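Local coordinates for uncharacterized ABC transporter solute-binding protein yclQ (Bacillus subtilis subsp. subtilis str. 168, PDB 3GFV) that binds iron-free and ferric petrobactin, and the precursor 3,4-dihydroxybenzoic acid, and serves the YclNOPQ ABC transporter in ferric-petrobactin uptake, at residues 40-45 and 81-86; 101-106 and 118-123. All blocks are in the same frame, centred on the assembly; numbering follows the deposited sequence.

Both contacts lie in the part of the periplasmic binding protein fold built on the parallel sheet with strand order 78-79, 57-60, 37-39, 98-101, 118-120. The centres of contact 1 and contact 2 are about 9 Å apart. Both segments of contact 1 precede those of contact 2 in the sequence. Contact 1 joins the segments that follow strands 37-39 and 78-79. Contact 2 pairs strand 118-120 with strand 98-101 and the turn after it. Two hydrogen bonds link them, Ser102 OG with Asp41 OD1 and Gln105 NE2 with Leu83 O. Segments following four parallel strands are thereby joined at one end of the sheet. Lys84 bonds to, and Arg104 more weakly contacts, one phosphate, probably from the crystallisation liquor.

Contact 1: 40-45 and 81-86; sequences FDFGSL and GSLKEP. With PO4 (phosphate ion), chain C.
Phe40 and Phe42 meet Leu83 and Pro86 where the start of helix 42-50 and the loop after strand 78-79 come together beyond the parallel sheet of the periplasmic binding protein fold. No hydrogen bond crosses between the segments; the contact is mostly apolar. The Phe40 ring brings CE2 and CZ obliquely to Pro86 CB, each at 3.6 Å. The carbonyl oxygen of Ser82 lies at the edge of the same ring, in its plane, 3.7 Å from Phe40 CE2. Both methyls of Leu83 meet Phe42. Leu83 CD1 is 3.8 Å from Phe42 CE2. Leu83 CD2 lies over one face of the Phe42 ring, offset toward the rim, and also packs against the backbone oxygen of Phe40. Leu83 CG, anti to its carbonyl carbon (chi1 -71°), is 4.2 Å from Phe42 CE2.

Each segment has its own internal support. Ser82 OG accepts from Glu85 N at 2.9 Å, an ST motif that ties down the turn carrying Leu83. The extended chain of Lys84 leads to the phosphate, where NZ donates to O2 at 2.7 Å. Asp41 is the N-cap of helix 42-50. Its OD2 takes two bonds from Ser44: OG comes from the anti side at 2.8 Å, and N comes from above the carboxylate plane at 2.9 Å.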
ATOM      1  N   PHE A  40      12.157  -2.653  -4.523  1.00 22.02           N
ATOM      2  CA  PHE A  40      11.679  -1.276  -4.606  1.00 21.88           C
ATOM      3  C   PHE A  40      10.195  -1.149  -4.296  1.00 22.73           C
ATOM      4  O   PHE A  40       9.628  -0.075  -4.428  1.00 24.14           O
ATOM      5  CB  PHE A  40      11.971  -0.678  -5.987  1.00 20.58           C
ATOM      6  CG  PHE A  40      13.352  -0.115  -6.102  1.00 20.44           C
ATOM      7  CD1 PHE A  40      14.413  -0.924  -6.449  1.00 24.22           C
ATOM      8  CD2 PHE A  40      13.586   1.233  -5.833  1.00 24.42           C
ATOM      9  CE1 PHE A  40      15.707  -0.400  -6.535  1.00 24.83           C
ATOM     10  CE2 PHE A  40      14.865   1.753  -5.917  1.00 26.26           C
ATOM     11  CZ  PHE A  40      15.925   0.925  -6.268  1.00 23.99           C
ATOM     12  N   ASP A  41       9.564  -2.242  -3.889  1.00 20.05           N
ATOM     13  CA  ASP A  41       8.156  -2.177  -3.520  1.00 21.79           C
ATOM     14  C   ASP A  41       8.032  -2.578  -2.052  1.00 21.30           C
ATOM     15  O   ASP A  41       8.333  -3.710  -1.703  1.00 22.07           O
ATOM     16  CB  ASP A  41       7.312  -3.136  -4.382  1.00 24.41           C
ATOM     17  CG  ASP A  41       5.861  -3.139  -3.960  1.00 25.09           C
ATOM     18  OD1 ASP A  41       5.225  -2.055  -4.082  1.00 24.66           O
ATOM     19  OD2 ASP A  41       5.375  -4.187  -3.470  1.00 24.03           O
ATOM     20  N   PHE A  42       7.572  -1.666  -1.198  1.00 20.67           N
ATOM     21  CA  PHE A  42       7.567  -1.963   0.243  1.00 19.75           C
ATOM     22  C   PHE A  42       6.562  -3.043   0.641  1.00 20.67           C
ATOM     23  O   PHE A  42       6.791  -3.777   1.611  1.00 21.28           O
ATOM     24  CB  PHE A  42       7.369  -0.701   1.077  1.00 18.73           C
ATOM     25  CG  PHE A  42       8.566   0.226   1.068  1.00 21.70           C
ATOM     26  CD1 PHE A  42       9.853  -0.280   1.002  1.00 23.40           C
ATOM     27  CD2 PHE A  42       8.402   1.604   1.154  1.00 25.50           C
ATOM     28  CE1 PHE A  42      10.959   0.580   0.997  1.00 26.36           C
ATOM     29  CE2 PHE A  42       9.502   2.464   1.173  1.00 29.13           C
ATOM     30  CZ  PHE A  42      10.783   1.942   1.094  1.00 28.64           C
ATOM     31  N   GLY A  43       5.463  -3.147  -0.101  1.00 18.47           N
ATOM     32  CA  GLY A  43       4.513  -4.228   0.159  1.00 20.00           C
ATOM     33  C   GLY A  43       5.207  -5.569  -0.010  1.00 22.70           C
ATOM     34  O   GLY A  43       5.089  -6.481   0.827  1.00 22.18           O
ATOM     35  N   SER A  44       5.940  -5.695  -1.107  1.00 20.27           N
ATOM     36  CA  SER A  44       6.634  -6.940  -1.409  1.00 19.77           C
ATOM     37  C   SER A  44       7.687  -7.191  -0.350  1.00 21.78           C
ATOM     38  O   SER A  44       7.920  -8.330   0.065  1.00 23.17           O
ATOM     39  CB  SER A  44       7.299  -6.864  -2.785  1.00 19.20           C
ATOM     40  OG  SER A  44       6.336  -6.762  -3.816  1.00 24.60           O
ATOM     41  N   LEU A  45       8.362  -6.124   0.071  1.00 20.69           N
ATOM     42  CA  LEU A  45       9.330  -6.257   1.152  1.00 19.49           C
ATOM     43  C   LEU A  45       8.707  -6.831   2.429  1.00 22.04           C
ATOM     44  O   LEU A  45       9.305  -7.674   3.101  1.00 21.77           O
ATOM     45  CB  LEU A  45      10.020  -4.905   1.433  1.00 19.76           C
ATOM     46  CG  LEU A  45      11.132  -4.935   2.492  1.00 21.67           C
ATOM     47  CD1 LEU A  45      12.273  -5.925   2.126  1.00 20.87           C
ATOM     48  CD2 LEU A  45      11.680  -3.507   2.683  1.00 22.66           C
ATOM     49  N   GLY A  81      18.650   4.034  -2.631  1.00 25.64           N
ATOM     50  CA  GLY A  81      18.147   5.366  -2.958  1.00 26.30           C
ATOM     51  C   GLY A  81      16.746   5.679  -2.458  1.00 26.99           C
ATOM     52  O   GLY A  81      16.439   5.564  -1.263  1.00 26.12           O
ATOM     53  N   SER A  82      15.893   6.115  -3.375  1.00 25.13           N
ATOM     54  CA  SER A  82      14.509   6.408  -3.026  1.00 21.68           C
ATOM     55  C   SER A  82      13.579   5.743  -4.018  1.00 19.97           C
ATOM     56  O   SER A  82      14.015   5.228  -5.056  1.00 23.72           O
ATOM     57  CB  SER A  82      14.266   7.921  -3.009  1.00 31.78           C
ATOM     58  OG  SER A  82      14.171   8.420  -4.320  1.00 30.56           O
ATOM     59  N   LEU A  83      12.287   5.762  -3.694  1.00 21.70           N
ATOM     60  CA  LEU A  83      11.311   5.051  -4.500  1.00 26.43           C
ATOM     61  C   LEU A  83      11.252   5.668  -5.886  1.00 27.89           C
ATOM     62  O   LEU A  83      11.058   4.958  -6.870  1.00 26.29           O
ATOM     63  CB  LEU A  83       9.935   5.106  -3.845  1.00 22.71           C
ATOM     64  CG  LEU A  83       9.829   4.259  -2.575  1.00 24.07           C
ATOM     65  CD1 LEU A  83       8.528   4.584  -1.862  1.00 27.40           C
ATOM     66  CD2 LEU A  83       9.868   2.795  -2.951  1.00 22.65           C
ATOM     67  N   LYS A  84      11.411   6.992  -5.957  1.00 24.50           N
ATOM     68  CA  LYS A  84      11.305   7.691  -7.232  1.00 24.15           C
ATOM     69  C   LYS A  84      12.665   7.931  -7.888  1.00 28.77           C
ATOM     70  O   LYS A  84      12.735   8.220  -9.074  1.00 30.71           O
ATOM     71  CB  LYS A  84      10.534   9.011  -7.086  1.00 29.59           C
ATOM     72  CG  LYS A  84       9.052   8.764  -6.866  1.00 38.53           C
ATOM     73  CD  LYS A  84       8.286  10.059  -6.686  1.00 56.03           C
ATOM     74  CE  LYS A  84       6.863   9.776  -6.218  1.00 63.57           C
ATOM     75  NZ  LYS A  84       6.091  11.031  -5.952  1.00 66.93           N
ATOM     76  N   GLU A  85      13.741   7.793  -7.122  1.00 25.12           N
ATOM     77  CA  GLU A  85      15.078   8.007  -7.662  1.00 24.97           C
ATOM     78  C   GLU A  85      15.986   6.820  -7.309  1.00 23.05           C
ATOM     79  O   GLU A  85      16.779   6.917  -6.372  1.00 23.69           O
ATOM     80  CB  GLU A  85      15.667   9.332  -7.126  1.00 25.03           C
ATOM     81  CG  GLU A  85      14.755  10.541  -7.396  1.00 28.53           C
ATOM     82  CD  GLU A  85      15.139  11.851  -6.669  1.00 38.49           C
ATOM     83  OE1 GLU A  85      16.215  11.966  -6.041  1.00 40.00           O
ATOM     84  OE2 GLU A  85      14.337  12.801  -6.738  1.00 35.19           O
ATOM     85  N   PRO A  86      15.880   5.706  -8.060  1.00 24.67           N
ATOM     86  CA  PRO A  86      16.760   4.576  -7.759  1.00 22.49           C
ATOM     87  C   PRO A  86      18.220   4.914  -8.016  1.00 29.14           C
ATOM     88  O   PRO A  86      18.559   5.637  -8.965  1.00 29.30           O
ATOM     89  CB  PRO A  86      16.290   3.486  -8.743  1.00 29.20           C
ATOM     90  CG  PRO A  86      14.873   3.878  -9.092  1.00 29.22           C
ATOM     91  CD  PRO A  86      14.917   5.381  -9.128  1.00 26.39           C
TER
HETATM   92  P   PO4 C 304       3.277   9.220  -6.191  1.00 94.07           P
HETATM   93  O1  PO4 C 304       2.332   8.076  -5.899  1.00 93.38           O
HETATM   94  O2  PO4 C 304       4.193   9.430  -5.009  1.00 90.60           O
HETATM   95  O3  PO4 C 304       4.091   8.894  -7.426  1.00 92.85           O
HETATM   96  O4  PO4 C 304       2.471  10.474  -6.430  1.00 95.61           O

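Contact 2: 101-106 and 118-123; sequences ISARQS and TIYLGV. With PO4 (phosphate ion), chain C.
Ile101 pairs with Tyr120 in parallel register, joining strand 98-101 to 118-120, an outermost strand of the parallel sheet. Helix 109-115 connects the two strands in a beta-alpha-beta crossover. Two backbone hydrogen bonds make the pairing. Ile101 N donates to Ile119 O at 2.9 Å, and Leu121 N donates to Ile101 O at 2.9 Å. Ile101 O also takes a CA-H...O contact from Tyr120 CA.

Tyr120 and Ile101 carry the packing about equally. With CG anti to the backbone N (chi1 179°), the Tyr120 ring starts out beside its carbonyl carbon. Ser102 CA sits over one face of the ring in a CH-pi contact, 4.1 Å from the centroid. Ser106 OG comes to the ring edge, near its plane, 3.1 Å from Tyr120 CE1. At the far end, Tyr120 OH packs on Ala103 CA and CB. Ile101 and Thr118 side chains cross at about a right angle, with Thr118 CG2 4.0 Å from Ile101 CD1. Ser102 CB rests on Gly122 CA at 3.7 Å.

Polar bonds within 101-106 shape the turn, where 103-106 is a 3-10 segment. Ser102 N donates to Gln105 OE1 in a nearly straight bond (176°). Ala103 O accepts from both Ser106 N and Ser106 OG, which reach it from the same face of its plane. Arg104 points its guanidinium edge at phosphate O2, through weak bonds from NE and NH2. The same group makes a cation-pi contact with Tyr275.

Phe112 of helix 109-115 packs on Ile101 and Thr118, helix 128-142 packs on Ile119 and Leu121, and His21 of strand 16-21 touches Ile119 and Tyr120.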
ATOM      1  N   ILE A 101      10.010  -4.521  -8.534  1.00 21.20           N
ATOM      2  CA  ILE A 101       9.590  -3.119  -8.624  1.00 21.39           C
ATOM      3  C   ILE A 101       8.075  -2.992  -8.579  1.00 22.92           C
ATOM      4  O   ILE A 101       7.347  -3.986  -8.638  1.00 24.30           O
ATOM      5  CB  ILE A 101      10.119  -2.433  -9.914  1.00 23.91           C
ATOM      6  CG1 ILE A 101       9.537  -3.114 -11.171  1.00 23.51           C
ATOM      7  CG2 ILE A 101      11.630  -2.467  -9.935  1.00 22.19           C
ATOM      8  CD1 ILE A 101       9.844  -2.404 -12.490  1.00 25.97           C
ATOM      9  N   SER A 102       7.586  -1.764  -8.467  1.00 21.40           N
ATOM     10  CA  SER A 102       6.161  -1.549  -8.627  1.00 19.99           C
ATOM     11  C   SER A 102       5.901  -0.218  -9.313  1.00 20.81           C
ATOM     12  O   SER A 102       6.713   0.240 -10.101  1.00 22.40           O
ATOM     13  CB  SER A 102       5.390  -1.706  -7.305  1.00 27.29           C
ATOM     14  OG  SER A 102       5.900  -0.845  -6.308  1.00 29.18           O
ATOM     15  N   ALA A 103       4.740   0.361  -9.060  1.00 20.93           N
ATOM     16  CA  ALA A 103       4.266   1.426  -9.930  1.00 25.03           C
ATOM     17  C   ALA A 103       5.240   2.610 -10.064  1.00 25.93           C
ATOM     18  O   ALA A 103       5.404   3.160 -11.151  1.00 25.48           O
ATOM     19  CB  ALA A 103       2.889   1.896  -9.461  1.00 26.80           C
ATOM     20  N   ARG A 104       5.886   2.991  -8.969  1.00 20.42           N
ATOM     21  CA  ARG A 104       6.748   4.168  -8.990  1.00 25.13           C
ATOM     22  C   ARG A 104       8.014   3.994  -9.838  1.00 27.68           C
ATOM     23  O   ARG A 104       8.671   4.991 -10.169  1.00 27.00           O
ATOM     24  CB  ARG A 104       7.121   4.592  -7.570  1.00 26.14           C
ATOM     25  CG  ARG A 104       5.938   5.172  -6.771  1.00 26.81           C
ATOM     26  CD  ARG A 104       6.372   5.526  -5.360  1.00 30.38           C
ATOM     27  NE  ARG A 104       5.378   6.338  -4.665  1.00 31.58           N
ATOM     28  CZ  ARG A 104       4.585   5.903  -3.688  1.00 31.55           C
ATOM     29  NH1 ARG A 104       4.647   4.646  -3.267  1.00 30.70           N
ATOM     30  NH2 ARG A 104       3.722   6.738  -3.126  1.00 34.21           N
ATOM     31  N   GLN A 105       8.359   2.746 -10.187  1.00 20.74           N
ATOM     32  CA  GLN A 105       9.516   2.504 -11.050  1.00 22.97           C
ATOM     33  C   GLN A 105       9.125   1.875 -12.393  1.00 23.71           C
ATOM     34  O   GLN A 105       9.981   1.358 -13.125  1.00 24.35           O
ATOM     35  CB  GLN A 105      10.553   1.587 -10.360  1.00 25.96           C
ATOM     36  CG  GLN A 105      10.963   2.004  -8.957  1.00 27.05           C
ATOM     37  CD  GLN A 105       9.984   1.536  -7.887  1.00 26.87           C
ATOM     38  OE1 GLN A 105       9.304   0.515  -8.042  1.00 24.55           O
ATOM     39  NE2 GLN A 105       9.891   2.300  -6.794  1.00 23.10           N
ATOM     40  N   SER A 106       7.834   1.935 -12.713  1.00 28.99           N
ATOM     41  CA  SER A 106       7.268   1.266 -13.898  1.00 32.74           C
ATOM     42  C   SER A 106       8.020   1.579 -15.188  1.00 32.84           C
ATOM     43  O   SER A 106       8.307   0.690 -15.997  1.00 31.95           O
ATOM     44  CB  SER A 106       5.801   1.672 -14.081  1.00 44.23           C
ATOM     45  OG  SER A 106       4.955   0.877 -13.277  1.00 58.36           O
ATOM     46  N   THR A 118      13.794  -8.921 -13.490  1.00 23.52           N
ATOM     47  CA  THR A 118      13.001  -7.945 -12.775  1.00 19.53           C
ATOM     48  C   THR A 118      11.545  -8.296 -12.937  1.00 20.65           C
ATOM     49  O   THR A 118      11.095  -8.631 -14.036  1.00 26.98           O
ATOM     50  CB  THR A 118      13.250  -6.537 -13.345  1.00 22.68           C
ATOM     51  OG1 THR A 118      14.633  -6.223 -13.173  1.00 24.92           O
ATOM     52  CG2 THR A 118      12.396  -5.491 -12.619  1.00 21.26           C
ATOM     53  N   ILE A 119      10.813  -8.235 -11.835  1.00 21.79           N
ATOM     54  CA  ILE A 119       9.387  -8.479 -11.878  1.00 22.23           C
ATOM     55  C   ILE A 119       8.674  -7.300 -11.243  1.00 22.78           C
ATOM     56  O   ILE A 119       9.172  -6.687 -10.306  1.00 22.68           O
ATOM     57  CB  ILE A 119       9.008  -9.804 -11.170  1.00 21.19           C
ATOM     58  CG1 ILE A 119       9.362  -9.741  -9.669  1.00 22.22           C
ATOM     59  CG2 ILE A 119       9.698 -10.999 -11.892  1.00 26.43           C
ATOM     60  CD1 ILE A 119       8.929 -10.962  -8.852  1.00 23.89           C
ATOM     61  N   TYR A 120       7.500  -7.003 -11.779  1.00 20.49           N
ATOM     62  CA  TYR A 120       6.616  -5.969 -11.239  1.00 22.15           C
ATOM     63  C   TYR A 120       5.562  -6.582 -10.330  1.00 21.96           C
ATOM     64  O   TYR A 120       4.812  -7.477 -10.763  1.00 26.20           O
ATOM     65  CB  TYR A 120       5.963  -5.269 -12.418  1.00 22.52           C
ATOM     66  CG  TYR A 120       4.989  -4.186 -12.050  1.00 22.62           C
ATOM     67  CD1 TYR A 120       5.360  -2.852 -12.145  1.00 24.96           C
ATOM     68  CD2 TYR A 120       3.696  -4.491 -11.656  1.00 28.07           C
ATOM     69  CE1 TYR A 120       4.458  -1.832 -11.832  1.00 27.51           C
ATOM     70  CE2 TYR A 120       2.781  -3.470 -11.332  1.00 30.13           C
ATOM     71  CZ  TYR A 120       3.184  -2.147 -11.428  1.00 33.33           C
ATOM     72  OH  TYR A 120       2.314  -1.121 -11.115  1.00 36.51           O
ATOM     73  N   LEU A 121       5.507  -6.138  -9.074  1.00 19.68           N
ATOM     74  CA  LEU A 121       4.497  -6.651  -8.132  1.00 17.89           C
ATOM     75  C   LEU A 121       3.678  -5.518  -7.486  1.00 29.21           C
ATOM     76  O   LEU A 121       3.541  -5.453  -6.261  1.00 35.24           O
ATOM     77  CB  LEU A 121       5.132  -7.464  -7.004  1.00 18.75           C
ATOM     78  CG  LEU A 121       5.871  -8.738  -7.437  1.00 21.15           C
ATOM     79  CD1 LEU A 121       6.427  -9.488  -6.218  1.00 24.25           C
ATOM     80  CD2 LEU A 121       4.969  -9.657  -8.280  1.00 25.90           C
ATOM     81  N   GLY A 122       3.121  -4.630  -8.284  1.00 32.00           N
ATOM     82  CA  GLY A 122       2.212  -3.644  -7.699  1.00 25.70           C
ATOM     83  C   GLY A 122       0.761  -4.058  -7.785  1.00 25.59           C
ATOM     84  O   GLY A 122       0.351  -4.674  -8.760  1.00 26.62           O
ATOM     85  N   VAL A 123      -0.038  -3.680  -6.788  1.00 25.36           N
ATOM     86  CA  VAL A 123      -1.465  -3.971  -6.847  1.00 24.89           C
ATOM     87  C   VAL A 123      -2.127  -3.177  -7.967  1.00 26.98           C
ATOM     88  O   VAL A 123      -1.728  -2.044  -8.277  1.00 28.54           O
ATOM     89  CB  VAL A 123      -2.192  -3.707  -5.499  1.00 26.36           C
ATOM     90  CG1 VAL A 123      -1.738  -4.719  -4.431  1.00 31.40           C
ATOM     91  CG2 VAL A 123      -1.980  -2.259  -5.035  1.00 31.34           C
TER
HETATM   92  P   PO4 C 304       3.277   9.220  -6.191  1.00 94.07           P
HETATM   93  O1  PO4 C 304       2.332   8.076  -5.899  1.00 93.38           O
HETATM   94  O2  PO4 C 304       4.193   9.430  -5.009  1.00 90.60           O
HETATM   95  O3  PO4 C 304       4.091   8.894  -7.426  1.00 92.85           O
HETATM   96  O4  PO4 C 304       2.471  10.474  -6.430  1.00 95.61           O